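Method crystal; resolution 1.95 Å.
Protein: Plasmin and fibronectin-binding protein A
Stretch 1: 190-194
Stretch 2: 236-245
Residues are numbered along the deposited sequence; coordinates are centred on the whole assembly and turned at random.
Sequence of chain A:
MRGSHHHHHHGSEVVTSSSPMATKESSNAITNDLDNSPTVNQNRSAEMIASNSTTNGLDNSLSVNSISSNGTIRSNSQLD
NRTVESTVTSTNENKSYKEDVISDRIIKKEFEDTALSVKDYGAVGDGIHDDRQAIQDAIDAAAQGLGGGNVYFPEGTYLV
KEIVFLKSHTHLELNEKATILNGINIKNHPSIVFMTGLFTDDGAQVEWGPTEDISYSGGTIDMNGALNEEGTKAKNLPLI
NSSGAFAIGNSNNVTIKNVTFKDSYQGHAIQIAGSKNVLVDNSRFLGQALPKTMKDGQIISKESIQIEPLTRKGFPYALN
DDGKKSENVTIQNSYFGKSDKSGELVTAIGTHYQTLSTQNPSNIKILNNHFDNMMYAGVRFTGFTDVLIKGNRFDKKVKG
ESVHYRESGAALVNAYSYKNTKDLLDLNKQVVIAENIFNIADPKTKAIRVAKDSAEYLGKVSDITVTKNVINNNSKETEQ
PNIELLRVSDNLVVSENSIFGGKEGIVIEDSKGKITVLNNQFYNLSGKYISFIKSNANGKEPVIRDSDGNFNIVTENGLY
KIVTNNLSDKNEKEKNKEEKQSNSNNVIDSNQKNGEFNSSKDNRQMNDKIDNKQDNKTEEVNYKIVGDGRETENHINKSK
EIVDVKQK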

ATOM      1  N   PRO A 190      -8.496  14.354 -13.570  1.00 19.51           N
ATOM      2  CA  PRO A 190      -7.561  13.284 -13.219  1.00 19.14           C
ATOM      3  C   PRO A 190      -6.681  12.869 -14.398  1.00 19.48           C
ATOM      4  O   PRO A 190      -7.044  13.065 -15.558  1.00 19.54           O
ATOM      5  N   SER A 191      -5.514  12.317 -14.089  1.00 17.74           N
ATOM      6  CA  SER A 191      -4.586  11.853 -15.114  1.00 17.22           C
ATOM      7  C   SER A 191      -4.312  10.388 -14.794  1.00 16.52           C
ATOM      8  O   SER A 191      -3.204  10.008 -14.420  1.00 19.67           O
ATOM      9  N   ILE A 192      -5.359   9.579 -14.920  1.00 16.59           N
ATOM     10  CA  ILE A 192      -5.306   8.145 -14.659  1.00 16.21           C
ATOM     11  C   ILE A 192      -5.690   7.484 -15.976  1.00 16.93           C
ATOM     12  O   ILE A 192      -6.738   7.787 -16.542  1.00 16.36           O
ATOM     13  N   VAL A 193      -4.834   6.588 -16.456  1.00 16.39           N
ATOM     14  CA  VAL A 193      -5.031   5.916 -17.742  1.00 15.90           C
ATOM     15  C   VAL A 193      -6.263   5.034 -17.937  1.00 17.09           C
ATOM     16  O   VAL A 193      -6.962   5.162 -18.944  1.00 16.09           O
ATOM     17  N   PHE A 194      -6.525   4.140 -16.988  1.00 16.15           N
ATOM     18  CA  PHE A 194      -7.657   3.220 -17.079  1.00 15.64           C
ATOM     19  C   PHE A 194      -8.646   3.342 -15.921  1.00 15.90           C
ATOM     20  O   PHE A 194      -8.238   3.471 -14.767  1.00 12.38           O
ATOM     21  N   ASN A 236       6.245  16.386 -18.657  1.00 25.42           N
ATOM     22  CA  ASN A 236       5.435  16.195 -19.860  1.00 24.86           C
ATOM     23  C   ASN A 236       3.930  16.391 -19.703  1.00 24.34           C
ATOM     24  O   ASN A 236       3.193  16.324 -20.687  1.00 24.81           O
ATOM     25  N   LEU A 237       3.473  16.615 -18.476  1.00 22.03           N
ATOM     26  CA  LEU A 237       2.051  16.822 -18.200  1.00 22.16           C
ATOM     27  C   LEU A 237       1.982  17.964 -17.192  1.00 22.96           C
ATOM     28  O   LEU A 237       1.597  17.776 -16.033  1.00 23.22           O
ATOM     29  N   PRO A 238       2.351  19.178 -17.633  1.00 23.82           N
ATOM     30  CA  PRO A 238       2.364  20.389 -16.805  1.00 23.18           C
ATOM     31  C   PRO A 238       1.068  20.833 -16.137  1.00 23.36           C
ATOM     32  O   PRO A 238       1.110  21.611 -15.184  1.00 23.79           O
ATOM     33  N   LEU A 239      -0.074  20.340 -16.609  1.00 22.94           N
ATOM     34  CA  LEU A 239      -1.356  20.741 -16.025  1.00 23.19           C
ATOM     35  C   LEU A 239      -1.970  19.804 -14.972  1.00 22.95           C
ATOM     36  O   LEU A 239      -2.946  20.171 -14.328  1.00 23.25           O
ATOM     37  N   ILE A 240      -1.405  18.616 -14.781  1.00 23.02           N
ATOM     38  CA  ILE A 240      -1.965  17.674 -13.813  1.00 23.11           C
ATOM     39  C   ILE A 240      -1.511  17.898 -12.366  1.00 23.17           C
ATOM     40  O   ILE A 240      -0.513  18.571 -12.094  1.00 23.13           O
ATOM     41  N   ASN A 241      -2.270  17.326 -11.434  1.00 22.83           N
ATOM     42  CA  ASN A 241      -1.950  17.412 -10.006  1.00 22.79           C
ATOM     43  C   ASN A 241      -1.457  16.056  -9.504  1.00 21.10           C
ATOM     44  O   ASN A 241      -0.882  15.963  -8.430  1.00 20.83           O
ATOM     45  N   SER A 242      -1.683  15.008 -10.290  1.00 18.90           N
ATOM     46  CA  SER A 242      -1.239  13.649  -9.955  1.00 17.96           C
ATOM     47  C   SER A 242      -1.525  12.727 -11.145  1.00 16.34           C
ATOM     48  O   SER A 242      -2.385  13.024 -11.968  1.00 17.32           O
ATOM     49  N   SER A 243      -0.778  11.634 -11.263  1.00 15.51           N
ATOM     50  CA  SER A 243      -1.016  10.690 -12.341  1.00 15.50           C
ATOM     51  C   SER A 243      -1.033   9.281 -11.765  1.00 16.55           C
ATOM     52  O   SER A 243      -0.377   9.001 -10.754  1.00 16.87           O
ATOM     53  N   GLY A 244      -1.800   8.406 -12.412  1.00 15.98           N
ATOM     54  CA  GLY A 244      -1.920   7.023 -11.977  1.00 15.22           C
ATOM     55  C   GLY A 244      -2.228   6.137 -13.172  1.00 15.83           C
ATOM     56  O   GLY A 244      -2.336   6.632 -14.302  1.00 15.24           O
ATOM     57  N   ALA A 245      -2.394   4.838 -12.938  1.00 13.39           N
ATOM     58  CA  ALA A 245      -2.683   3.915 -14.037  1.00 14.32           C
ATOM     59  C   ALA A 245      -4.093   3.337 -14.031  1.00 14.75           C
ATOM     60  O   ALA A 245      -4.747   3.272 -15.075  1.00 12.94           O
TER

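Unusually, little of this contact is made by long side chains: a serine, Ser191, loses more surface to the other stretch than any other residue, and the parallel neighbour strand sets a glycine, Gly244, opposite Ile192 in the bridge. The backbone carries the pairing. Gly244 N donates to Ser191 O (2.9 Å), Val193 N to Gly244 O (3.3 Å), and, where the chain turns at Val193 and Ala245, Phe194 N donates to Ala245 O (2.8 Å).

Ser191 and Ser243 direct their side chains to the same face of the sheet. Ser191 is a t rotamer; its CB lies 3.3 Å from Ser242 O and 3.6 Å from Ile240 CG2, while its OG approaches Leu237 CD1 at 4.0 Å and Ser243 CB at 3.9 Å. Leu237 (m, t) and Ile240 (p, t) both point toward the first stretch from the ends of a type I turn, so their aliphatic groups pack about the small serine. The hydroxyls of Ser191 and Ser243, the latter in the p rotamer, are hydrogen-bonded elsewhere in the structure.

A water links the stretches at the backbone of Ser191. It accepts a hydrogen bond from Ser191 N (2.8 Å) and is also hydrogen-bonded to Ser242 OG (3.1 Å), whose side chain is p and leaves CA sideways.

Ile192 (m, t) points to the other face. An ideal CB on Gly244 would lie 3.6 Å from Ile192 CG1; without one, the side chain of Ile192 lies over the glycine backbone, with CG1 4.3 Å from Gly244 CA. Ile192 CG2 also lies 3.7 Å from Ala245 C; the CA-to-CB bond of Ala245 points away. Val193 (t) and Phe194 (m) both leave CA sideways; Val193 CB lies 3.7 Å and Phe194 CB 3.5 Å from Ala245 O, which meets the phenyl ring obliquely.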

ATOM      1  CB  PRO A 190      -8.479  12.157 -12.744  1.00 19.63           C
ATOM      2  CG  PRO A 190      -9.762  12.413 -13.485  1.00 21.53           C
ATOM      3  CD  PRO A 190      -9.894  13.917 -13.414  1.00 19.14           C
ATOM      4  CB  SER A 191      -3.292  12.671 -15.074  1.00 17.51           C
ATOM      5  OG  SER A 191      -2.411  12.297 -16.125  1.00 17.99           O
ATOM      6  CB  ILE A 192      -6.305   7.773 -13.548  1.00 15.40           C
ATOM      7  CG1 ILE A 192      -5.943   8.549 -12.271  1.00 16.88           C
ATOM      8  CG2 ILE A 192      -6.306   6.259 -13.311  1.00 13.77           C
ATOM      9  CD1 ILE A 192      -6.949   8.395 -11.122  1.00 18.56           C
ATOM     10  CB  VAL A 193      -3.776   5.087 -18.107  1.00 17.27           C
ATOM     11  CG1 VAL A 193      -3.914   4.523 -19.512  1.00 14.30           C
ATOM     12  CG2 VAL A 193      -2.538   5.964 -18.017  1.00 15.12           C
ATOM     13  CB  PHE A 194      -7.148   1.773 -17.119  1.00 15.34           C
ATOM     14  CG  PHE A 194      -6.282   1.459 -18.302  1.00 15.91           C
ATOM     15  CD1 PHE A 194      -6.835   1.368 -19.575  1.00 17.38           C
ATOM     16  CD2 PHE A 194      -4.914   1.268 -18.146  1.00 17.77           C
ATOM     17  CE1 PHE A 194      -6.040   1.077 -20.676  1.00 16.06           C
ATOM     18  CE2 PHE A 194      -4.108   0.978 -19.237  1.00 16.56           C
ATOM     19  CZ  PHE A 194      -4.676   0.888 -20.508  1.00 18.71           C
ATOM     20  CB  ASN A 236       5.687  14.805 -20.450  1.00 25.68           C
ATOM     21  CG  ASN A 236       7.138  14.583 -20.832  1.00 27.92           C
ATOM     22  OD1 ASN A 236       7.789  15.470 -21.378  1.00 28.32           O
ATOM     23  ND2 ASN A 236       7.647  13.386 -20.560  1.00 26.79           N
ATOM     24  CB  LEU A 237       1.442  15.546 -17.610  1.00 20.30           C
ATOM     25  CG  LEU A 237       1.611  14.280 -18.463  1.00 19.94           C
ATOM     26  CD1 LEU A 237       1.240  13.038 -17.652  1.00 19.76           C
ATOM     27  CD2 LEU A 237       0.752  14.386 -19.712  1.00 19.06           C
ATOM     28  CB  PRO A 238       2.922  21.445 -17.761  1.00 24.41           C
ATOM     29  CG  PRO A 238       2.415  20.989 -19.090  1.00 24.45           C
ATOM     30  CD  PRO A 238       2.672  19.503 -19.035  1.00 23.31           C
ATOM     31  CB  LEU A 239      -2.390  20.971 -17.136  1.00 23.15           C
ATOM     32  CG  LEU A 239      -2.058  22.040 -18.181  1.00 23.55           C
ATOM     33  CD1 LEU A 239      -3.223  22.158 -19.153  1.00 24.52           C
ATOM     34  CD2 LEU A 239      -1.793  23.379 -17.509  1.00 24.42           C
ATOM     35  CB  ILE A 240      -1.622  16.222 -14.200  1.00 22.51           C
ATOM     36  CG1 ILE A 240      -0.116  15.981 -14.045  1.00 22.23           C
ATOM     37  CG2 ILE A 240      -2.037  15.968 -15.652  1.00 20.18           C
ATOM     38  CD1 ILE A 240       0.296  14.537 -14.208  1.00 22.30           C
ATOM     39  CB  ASN A 241      -3.164  17.850  -9.183  1.00 24.46           C
ATOM     40  CG  ASN A 241      -3.479  19.321  -9.357  1.00 29.91           C
ATOM     41  OD1 ASN A 241      -2.573  20.172  -9.360  1.00 31.00           O
ATOM     42  ND2 ASN A 241      -4.770  19.639  -9.466  1.00 31.57           N
ATOM     43  CB  SER A 242      -1.984  13.118  -8.725  1.00 18.57           C
ATOM     44  OG  SER A 242      -3.340  12.821  -9.023  1.00 20.84           O
ATOM     45  CB  SER A 243       0.055  10.810 -13.437  1.00 14.79           C
ATOM     46  OG  SER A 243       1.309  10.319 -13.006  1.00 20.61           O
ATOM     47  CB  ALA A 245      -1.666   2.764 -14.039  1.00 12.39           C
TER
HETATM   48  O   HOH W   1      -5.179  11.967 -11.309  1.00 24.19           O